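Local coordinates for protein ATP-dependent Clp endopeptidase (Clostridium difficile, PDB 3FES) that probably forms the N-terminal part of a ClpC-type AAA+ unfoldase, a domain that in relatives receives substrates and adaptors for ATP-dependent proteolysis, at residues K24-N29 and E70-I76; Y61-I66 and I125-A129; I89-S93 and H109-I114. All blocks are in the same frame, centred on the assembly; numbering follows the deposited sequence. Where two conformers were deposited one is given.

Interaction 1 of 3, residues K24-N29 and E70-I76; sequences KSLGHN and EGKGEEI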
loop_
_atom_site.group_PDB
_atom_site.type_symbol
_atom_site.label_atom_id
_atom_site.label_comp_id
_atom_site.label_asym_id
_atom_site.label_seq_id
_atom_site.Cartn_x
_atom_site.Cartn_y
_atom_site.Cartn_z
ATOM N N LYS A 24 -13.750 2.674 -2.552
ATOM C CA LYS A 24 -15.146 2.702 -2.929
ATOM C C LYS A 24 -16.065 2.290 -1.771
ATOM O O LYS A 24 -17.095 2.955 -1.510
ATOM C CB LYS A 24 -15.397 1.767 -4.113
ATOM C CG LYS A 24 -14.925 2.310 -5.456
ATOM C CD LYS A 24 -15.364 1.312 -6.550
ATOM C CE LYS A 24 -14.645 1.552 -7.850
ATOM N NZ LYS A 24 -15.603 2.063 -8.862
ATOM N N SER A 25 -15.694 1.182 -1.126
ATOM C CA SER A 25 -16.405 0.629 0.019
ATOM C C SER A 25 -16.628 1.660 1.100
ATOM O O SER A 25 -17.690 1.686 1.712
ATOM C CB SER A 25 -15.636 -0.542 0.622
ATOM O OG SER A 25 -15.823 -1.703 -0.149
ATOM N N LEU A 26 -15.612 2.491 1.326
ATOM C CA LEU A 26 -15.637 3.515 2.387
ATOM C C LEU A 26 -16.251 4.856 1.951
ATOM O O LEU A 26 -16.298 5.814 2.749
ATOM C CB LEU A 26 -14.219 3.741 2.897
ATOM C CG LEU A 26 -13.527 2.509 3.488
ATOM C CD1 LEU A 26 -12.071 2.796 3.668
ATOM C CD2 LEU A 26 -14.231 2.038 4.820
ATOM N N GLY A 27 -16.745 4.921 0.716
ATOM C CA GLY A 27 -17.264 6.165 0.139
ATOM C C GLY A 27 -16.167 7.213 -0.073
ATOM O O GLY A 27 -16.416 8.425 0.054
ATOM N N HIS A 28 -14.960 6.752 -0.401
ATOM C CA HIS A 28 -13.824 7.646 -0.674
ATOM C C HIS A 28 -13.603 7.685 -2.184
ATOM O O HIS A 28 -13.401 6.629 -2.798
ATOM C CB HIS A 28 -12.558 7.123 0.019
ATOM C CG HIS A 28 -12.652 7.112 1.507
ATOM N ND1 HIS A 28 -11.707 6.510 2.312
ATOM C CD2 HIS A 28 -13.605 7.598 2.342
ATOM C CE1 HIS A 28 -12.057 6.655 3.579
ATOM N NE2 HIS A 28 -13.210 7.301 3.624
ATOM N N ASN A 29 -13.618 8.856 -2.805
ATOM C CA ASN A 29 -13.461 8.893 -4.271
ATOM C C ASN A 29 -12.014 9.144 -4.711
ATOM O O ASN A 29 -11.715 9.206 -5.889
ATOM C CB ASN A 29 -14.440 9.854 -4.939
ATOM C CG ASN A 29 -14.418 11.235 -4.329
ATOM O OD1 ASN A 29 -13.405 11.672 -3.781
ATOM N ND2 ASN A 29 -15.554 11.909 -4.376
ATOM N N GLU A 70 -10.546 9.675 8.487
ATOM C CA GLU A 70 -11.093 10.210 7.252
ATOM C C GLU A 70 -12.594 10.190 7.201
ATOM O O GLU A 70 -13.186 10.842 6.324
ATOM C CB GLU A 70 -10.655 9.334 6.075
ATOM C CG GLU A 70 -9.270 9.510 5.664
ATOM C CD GLU A 70 -9.085 8.947 4.289
ATOM O OE1 GLU A 70 -9.602 9.531 3.308
ATOM O OE2 GLU A 70 -8.455 7.899 4.181
ATOM N N GLY A 71 -13.199 9.392 8.084
ATOM C CA GLY A 71 -14.638 9.165 8.088
ATOM C C GLY A 71 -15.005 8.170 6.994
ATOM O O GLY A 71 -14.136 7.707 6.257
ATOM N N LYS A 72 -16.284 7.837 6.897
ATOM C CA LYS A 72 -16.774 7.019 5.794
ATOM C C LYS A 72 -18.123 7.486 5.294
ATOM O O LYS A 72 -18.914 8.051 6.054
ATOM C CB LYS A 72 -16.751 5.512 6.125
ATOM C CG LYS A 72 -17.662 5.040 7.208
ATOM C CD LYS A 72 -17.543 3.513 7.354
ATOM C CE LYS A 72 -18.767 2.882 8.005
ATOM N NZ LYS A 72 -18.688 1.372 7.945
ATOM N N GLY A 73 -18.367 7.297 4.006
ATOM C CA GLY A 73 -19.610 7.733 3.376
ATOM C C GLY A 73 -20.231 6.550 2.683
ATOM O O GLY A 73 -19.757 5.441 2.842
ATOM N N GLU A 74 -21.288 6.766 1.914
ATOM C CA GLU A 74 -21.955 5.640 1.248
ATOM C C GLU A 74 -21.087 5.036 0.141
ATOM O O GLU A 74 -20.227 5.721 -0.409
ATOM C CB GLU A 74 -23.297 6.079 0.693
ATOM C CG GLU A 74 -24.338 6.365 1.784
ATOM C CD GLU A 74 -25.471 7.245 1.293
ATOM O OE1 GLU A 74 -25.189 8.336 0.748
ATOM O OE2 GLU A 74 -26.648 6.850 1.460
ATOM N N GLU A 75 -21.324 3.768 -0.207
ATOM C CA GLU A 75 -20.509 3.114 -1.244
ATOM C C GLU A 75 -20.592 3.850 -2.578
ATOM O O GLU A 75 -21.650 4.334 -2.964
ATOM C CB GLU A 75 -20.880 1.638 -1.428
ATOM C CG GLU A 75 -20.191 0.688 -0.443
ATOM C CD GLU A 75 -19.585 -0.565 -1.119
ATOM O OE1 GLU A 75 -19.082 -0.474 -2.268
ATOM O OE2 GLU A 75 -19.582 -1.643 -0.483
ATOM N N ILE A 76 -19.461 3.941 -3.269
ATOM C CA ILE A 76 -19.422 4.525 -4.614
ATOM C C ILE A 76 -19.414 3.417 -5.663
ATOM O O ILE A 76 -18.701 2.418 -5.513
ATOM C CB ILE A 76 -18.147 5.357 -4.811
ATOM C CG1 ILE A 76 -17.913 6.251 -3.600
ATOM C CG2 ILE A 76 -18.207 6.160 -6.125
ATOM C CD1 ILE A 76 -16.536 6.764 -3.543
HETATM O O HOH W 1 -19.535 2.772 3.159
HETATM O O HOH W 2 -18.134 -3.569 0.504
#

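Interaction 2 of 3, residues Y61-I66 and I125-A129; sequences YLEGKI and ILNYA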
loop_
_atom_site.group_PDB
_atom_site.type_symbol
_atom_site.label_atom_id
_atom_site.label_comp_id
_atom_site.label_asym_id
_atom_site.label_seq_id
_atom_site.Cartn_x
_atom_site.Cartn_y
_atom_site.Cartn_z
ATOM N N TYR A 61 -8.090 -3.641 11.669
ATOM C CA TYR A 61 -7.385 -2.528 12.312
ATOM C C TYR A 61 -7.137 -1.370 11.339
ATOM O O TYR A 61 -7.457 -0.215 11.634
ATOM C CB TYR A 61 -6.064 -2.977 12.927
ATOM C CG TYR A 61 -5.234 -1.829 13.455
ATOM C CD1 TYR A 61 -5.368 -1.392 14.776
ATOM C CD2 TYR A 61 -4.331 -1.163 12.633
ATOM C CE1 TYR A 61 -4.604 -0.323 15.265
ATOM C CE2 TYR A 61 -3.558 -0.091 13.110
ATOM C CZ TYR A 61 -3.699 0.321 14.415
ATOM O OH TYR A 61 -2.937 1.372 14.880
ATOM N N LEU A 62 -6.564 -1.679 10.183
ATOM C CA LEU A 62 -6.266 -0.631 9.194
ATOM C C LEU A 62 -7.495 0.141 8.742
ATOM O O LEU A 62 -7.495 1.374 8.715
ATOM C CB LEU A 62 -5.579 -1.234 7.975
ATOM C CG LEU A 62 -4.127 -1.661 8.101
ATOM C CD1 LEU A 62 -3.659 -2.064 6.676
ATOM C CD2 LEU A 62 -3.275 -0.513 8.652
ATOM N N GLU A 63 -8.526 -0.601 8.361
ATOM C CA GLU A 63 -9.827 -0.020 8.056
ATOM C C GLU A 63 -10.385 0.878 9.145
ATOM O O GLU A 63 -10.834 1.987 8.854
ATOM C CB GLU A 63 -10.835 -1.101 7.778
ATOM C CG GLU A 63 -11.115 -1.281 6.347
ATOM C CD GLU A 63 -12.274 -2.206 6.122
ATOM O OE1 GLU A 63 -13.120 -1.872 5.261
ATOM O OE2 GLU A 63 -12.341 -3.264 6.808
ATOM N N GLY A 64 -10.367 0.404 10.391
ATOM C CA GLY A 64 -10.832 1.213 11.528
ATOM C C GLY A 64 -10.075 2.525 11.648
ATOM O O GLY A 64 -10.679 3.581 11.860
ATOM N N LYS A 65 -8.745 2.459 11.517
ATOM C CA LYS A 65 -7.896 3.655 11.608
ATOM C C LYS A 65 -8.160 4.636 10.469
ATOM O O LYS A 65 -8.148 5.856 10.670
ATOM C CB LYS A 65 -6.407 3.285 11.642
ATOM C CG LYS A 65 -5.916 2.645 12.957
ATOM C CD LYS A 65 -6.266 3.456 14.228
ATOM C CE LYS A 65 -5.860 4.937 14.103
ATOM N NZ LYS A 65 -6.274 5.743 15.290
ATOM N N ILE A 66 -8.417 4.094 9.284
ATOM C CA ILE A 66 -8.725 4.913 8.131
ATOM C C ILE A 66 -10.028 5.657 8.391
ATOM O O ILE A 66 -10.084 6.873 8.219
ATOM C CB ILE A 66 -8.811 4.072 6.842
ATOM C CG1 ILE A 66 -7.410 3.597 6.439
ATOM C CG2 ILE A 66 -9.445 4.893 5.696
ATOM C CD1 ILE A 66 -7.448 2.568 5.236
ATOM N N ILE A 125 -0.444 6.137 9.944
ATOM C CA ILE A 125 -0.940 4.928 10.580
ATOM C C ILE A 125 0.231 4.051 11.050
ATOM O O ILE A 125 0.196 3.537 12.155
ATOM C CB ILE A 125 -1.868 4.118 9.630
ATOM C CG1 ILE A 125 -3.178 4.897 9.373
ATOM C CG2 ILE A 125 -2.111 2.684 10.210
ATOM C CD1 ILE A 125 -4.068 4.303 8.263
ATOM N N LEU A 126 1.253 3.871 10.211
ATOM C CA LEU A 126 2.438 3.106 10.649
ATOM C C LEU A 126 3.085 3.769 11.886
ATOM O O LEU A 126 3.462 3.096 12.854
ATOM C CB LEU A 126 3.462 2.996 9.534
ATOM C CG LEU A 126 2.940 2.216 8.317
ATOM C CD1 LEU A 126 3.930 2.396 7.183
ATOM C CD2 LEU A 126 2.813 0.757 8.678
ATOM N N ASN A 127 3.204 5.085 11.837
ATOM C CA ASN A 127 3.812 5.814 12.950
ATOM C C ASN A 127 2.992 5.713 14.225
ATOM O O ASN A 127 3.544 5.540 15.326
ATOM C CB ASN A 127 3.984 7.291 12.574
ATOM C CG ASN A 127 5.021 7.490 11.483
ATOM O OD1 ASN A 127 5.830 6.613 11.230
ATOM N ND2 ASN A 127 4.988 8.644 10.822
ATOM N N TYR A 128 1.675 5.848 14.080
ATOM C CA TYR A 128 0.737 5.791 15.220
ATOM C C TYR A 128 0.853 4.441 15.923
ATOM O O TYR A 128 0.901 4.359 17.176
ATOM C CB TYR A 128 -0.711 6.027 14.715
ATOM C CG TYR A 128 -1.740 6.065 15.823
ATOM C CD1 TYR A 128 -2.091 7.274 16.435
ATOM C CD2 TYR A 128 -2.363 4.885 16.266
ATOM C CE1 TYR A 128 -3.035 7.314 17.473
ATOM C CE2 TYR A 128 -3.303 4.913 17.305
ATOM C CZ TYR A 128 -3.628 6.127 17.892
ATOM O OH TYR A 128 -4.553 6.156 18.898
ATOM N N ALA A 129 0.925 3.382 15.112
ATOM C CA ALA A 129 1.106 2.022 15.611
ATOM C C ALA A 129 2.522 1.768 16.154
ATOM O O ALA A 129 2.751 0.759 16.780
ATOM C CB ALA A 129 0.768 0.986 14.501
#

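Interaction 3 of 3, residues I89-S93 and H109-I114; sequences ILELS and HILLAI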
loop_
_atom_site.group_PDB
_atom_site.type_symbol
_atom_site.label_atom_id
_atom_site.label_comp_id
_atom_site.label_asym_id
_atom_site.label_seq_id
_atom_site.Cartn_x
_atom_site.Cartn_y
_atom_site.Cartn_z
ATOM N N ILE A 89 3.957 7.305 -5.329
ATOM C CA ILE A 89 4.296 5.988 -4.739
ATOM C C ILE A 89 4.454 4.931 -5.820
ATOM O O ILE A 89 5.446 4.158 -5.825
ATOM C CB ILE A 89 3.236 5.553 -3.709
ATOM C CG1 ILE A 89 3.417 6.378 -2.426
ATOM C CG2 ILE A 89 3.326 3.988 -3.425
ATOM C CD1 ILE A 89 2.188 6.372 -1.496
ATOM N N LEU A 90 3.500 4.894 -6.762
ATOM C CA LEU A 90 3.623 3.887 -7.817
ATOM C C LEU A 90 4.827 4.126 -8.723
ATOM O O LEU A 90 5.478 3.185 -9.136
ATOM C CB LEU A 90 2.340 3.759 -8.628
ATOM C CG LEU A 90 1.153 3.267 -7.789
ATOM C CD1 LEU A 90 -0.066 3.213 -8.724
ATOM C CD2 LEU A 90 1.365 1.888 -7.093
ATOM N N GLU A 91 5.074 5.379 -9.087
ATOM C CA GLU A 91 6.285 5.736 -9.825
ATOM C C GLU A 91 7.542 5.343 -9.054
ATOM O O GLU A 91 8.464 4.745 -9.629
ATOM C CB GLU A 91 6.247 7.231 -10.142
ATOM C CG GLU A 91 7.403 7.789 -10.885
ATOM C CD GLU A 91 7.199 9.299 -11.100
ATOM O OE1 GLU A 91 7.160 10.061 -10.110
ATOM O OE2 GLU A 91 7.066 9.712 -12.256
ATOM N N LEU A 92 7.580 5.641 -7.762
ATOM C CA LEU A 92 8.706 5.217 -6.940
ATOM C C LEU A 92 8.910 3.684 -6.849
ATOM O O LEU A 92 10.045 3.198 -6.826
ATOM C CB LEU A 92 8.517 5.781 -5.542
ATOM C CG LEU A 92 9.694 5.848 -4.557
ATOM C CD1 LEU A 92 10.910 6.565 -5.154
ATOM C CD2 LEU A 92 9.203 6.586 -3.314
ATOM N N SER A 93 7.818 2.935 -6.795
ATOM C CA SER A 93 7.944 1.475 -6.811
ATOM C C SER A 93 8.670 1.015 -8.090
ATOM O O SER A 93 9.465 0.075 -8.019
ATOM C CB SER A 93 6.582 0.826 -6.605
ATOM O OG SER A 93 5.793 0.904 -7.783
ATOM N N HIS A 109 7.936 -3.762 -3.586
ATOM C CA HIS A 109 8.361 -2.463 -4.136
ATOM C C HIS A 109 7.379 -1.345 -3.826
ATOM O O HIS A 109 7.800 -0.237 -3.514
ATOM C CB HIS A 109 8.696 -2.531 -5.631
ATOM C CG HIS A 109 9.644 -3.639 -5.984
ATOM N ND1 HIS A 109 11.003 -3.591 -5.712
ATOM C CD2 HIS A 109 9.408 -4.859 -6.518
ATOM C CE1 HIS A 109 11.564 -4.723 -6.108
ATOM N NE2 HIS A 109 10.623 -5.498 -6.617
ATOM N N ILE A 110 6.088 -1.655 -3.859
ATOM C CA ILE A 110 5.056 -0.677 -3.501
ATOM C C ILE A 110 5.166 -0.334 -2.017
ATOM O O ILE A 110 5.135 0.819 -1.665
ATOM C CB ILE A 110 3.661 -1.159 -3.883
ATOM C CG1 ILE A 110 3.641 -1.440 -5.402
ATOM C CG2 ILE A 110 2.570 -0.093 -3.469
ATOM C CD1 ILE A 110 2.268 -2.020 -5.917
ATOM N N LEU A 111 5.343 -1.331 -1.161
ATOM C CA LEU A 111 5.465 -1.025 0.274
ATOM C C LEU A 111 6.771 -0.247 0.557
ATOM O O LEU A 111 6.784 0.692 1.358
ATOM C CB LEU A 111 5.357 -2.337 1.115
ATOM C CG LEU A 111 5.385 -2.105 2.648
ATOM C CD1 LEU A 111 4.290 -1.140 3.113
ATOM C CD2 LEU A 111 5.271 -3.498 3.383
ATOM N N LEU A 112 7.863 -0.610 -0.116
ATOM C CA LEU A 112 9.121 0.163 -0.001
ATOM C C LEU A 112 8.886 1.660 -0.315
ATOM O O LEU A 112 9.411 2.585 0.336
ATOM C CB LEU A 112 10.111 -0.363 -1.025
ATOM C CG LEU A 112 11.614 -0.368 -0.813
ATOM C CD1 LEU A 112 11.999 -0.626 0.639
ATOM C CD2 LEU A 112 12.099 -1.520 -1.704
ATOM N N ALA A 113 8.124 1.866 -1.379
ATOM C CA ALA A 113 7.823 3.215 -1.866
ATOM C C ALA A 113 6.930 3.996 -0.908
ATOM O O ALA A 113 7.156 5.203 -0.702
ATOM C CB ALA A 113 7.125 3.076 -3.257
ATOM N N ILE A 114 5.931 3.321 -0.320
ATOM C CA ILE A 114 5.077 3.954 0.702
ATOM C C ILE A 114 5.977 4.476 1.810
ATOM O O ILE A 114 5.912 5.651 2.189
ATOM C CB ILE A 114 4.023 2.972 1.280
ATOM C CG1 ILE A 114 2.906 2.736 0.236
ATOM C CG2 ILE A 114 3.338 3.578 2.534
ATOM C CD1 ILE A 114 1.906 1.638 0.670
#

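Interaction 1 of 3, residues K24-N29 and E70-I76
Ile76 gives up the most surface here, 110 Å², as its side chain lies under the turn that ends helix 10-25: CD1 comes within 3.5 Å of Gly27 C and 3.2 Å of His28 O. Its backbone joins in, Ile76 N donating to Lys24 O at 3.1 Å. Lys24 O also accepts from Gly27 N (3.0 Å) within the Schellman motif that closes the helix, while the Lys24 amine reaches Glu78 O. Gly27, at positive phi, presses CA to 3.0 Å from Glu74 O, where a CB would collide with the loop. His28 meets the start of the loop with its ring edge, NE2 donating to Gly71 O at 2.8 Å, and its ring also meets that of His35. Between these points Gly73 N bonds Leu26 O at 2.8 Å, and a water bridges Ser25 O and Gly73 O. In all three direct hydrogen bonds the loop thus takes part through main-chain atoms (Gly71 O, Gly73 N and Ile76 N), so these bonds do not involve its charged side chains.

Interaction 2 of 3, residues Y61-I66 and I125-A129
Ile125 pushes its side chain as a knob into a hole on helix 59-70 formed by Tyr61, Leu62, Lys65 and Ile66, and buries 92 Å² in doing so. Its CG2 meets Leu62 CD2 at 3.7 Å and Tyr61 CE2 at 4.3 Å, whereas its CD1 lies 3.9 Å from Ile66 CG1 and 4.2 Å from Lys65 CB. The two helical segments cross steeply, at 108° with axes 11.5 Å apart, so the contact is compact and relies on side-chain reach: the nearest CA atoms, those of Lys65 and Ile125, are still 7.1 Å apart. In the Clp N-terminal domain fold, built from two repeats of four helices, helix 59-70 is the last of the first repeat and helix 120-129 the third of the second, so this joint runs between the repeats. Leu62 and Ile66 continue inward onto helix 33-43 through Leu41 and Leu38. Toward the surface the chemistry changes. Lys65 NZ sits over the face of the Tyr128 ring, 3.9 Å from its centroid and 23° off the normal, in a cation-pi interaction; a weak, long ion pair links the same amine to Asp68. Tyr61 OH approaches the edge of that ring at Tyr128 CD2 (3.8 Å) and packs 3.7 Å from Ala129 CB, with no hydrogen bond spanning the two helices.

Interaction 3 of 3, residues I89-S93 and H109-I114
Helices 84-99 and 107-117 are the first two helices of the second four-helix repeat in the Clp N-terminal domain fold, and their segments 89-93 and 109-114 cross at 122°, with axes 7.9 Å apart at the closest. So close an approach is possible because small residues occupy the crossing. Ala113, which buries 70 Å², points its methyl at the backbone of the other helix: CB lies 3.3 Å from Ile89 O and 3.6 Å from Ser93 N. Ser93 returns the arrangement from its own side, its CB 3.5 Å from His109 O and 3.7 Å from Ile110 N, and the Ser93 and His109 CA atoms come to 4.8 Å. These contacts of side chain on main chain are van der Waals in character, and no hydrogen bond passes between the segments. Purely apolar contacts surround them. Ile89 CG2 touches Ala113 CB and Ile114 CG1, each at 3.9 Å, and Ile110 CG2 at 4.2 Å. Leu90 CD2 reaches Ile110 CD1 at 4.2 Å, and Leu92 CB meets Ala113 CB at 3.8 Å. Ile110 and Leu90 both also pack on Ile16 of helix 10-25, which makes the crossing part of the buried core. The polar group of Ser93 is satisfied within its own helix: with chi1 at 76° (p), Ser93 OG donates to Leu90 O at 2.7 Å.

From the N terminus, interaction 1 opens at the end of helix 10-25 and closes just beyond helix 59-70. Interaction 2 starts inside that loop, on helix 59-70, and closes on helix 120-129; the two therefore cross along the chain. They also meet in space, where Ile66 packs against Leu26 and His28. Interaction 3 comes after interaction 1 has closed and is nested within interaction 2. Its centre lies about 24 Å from that of interaction 1, across the chain's centre. Interaction 1 ties the end of helix 10-25 to the loop that leaves the first repeat, interaction 3 pairs the first two helices of the second, and interaction 2 joins the repeats.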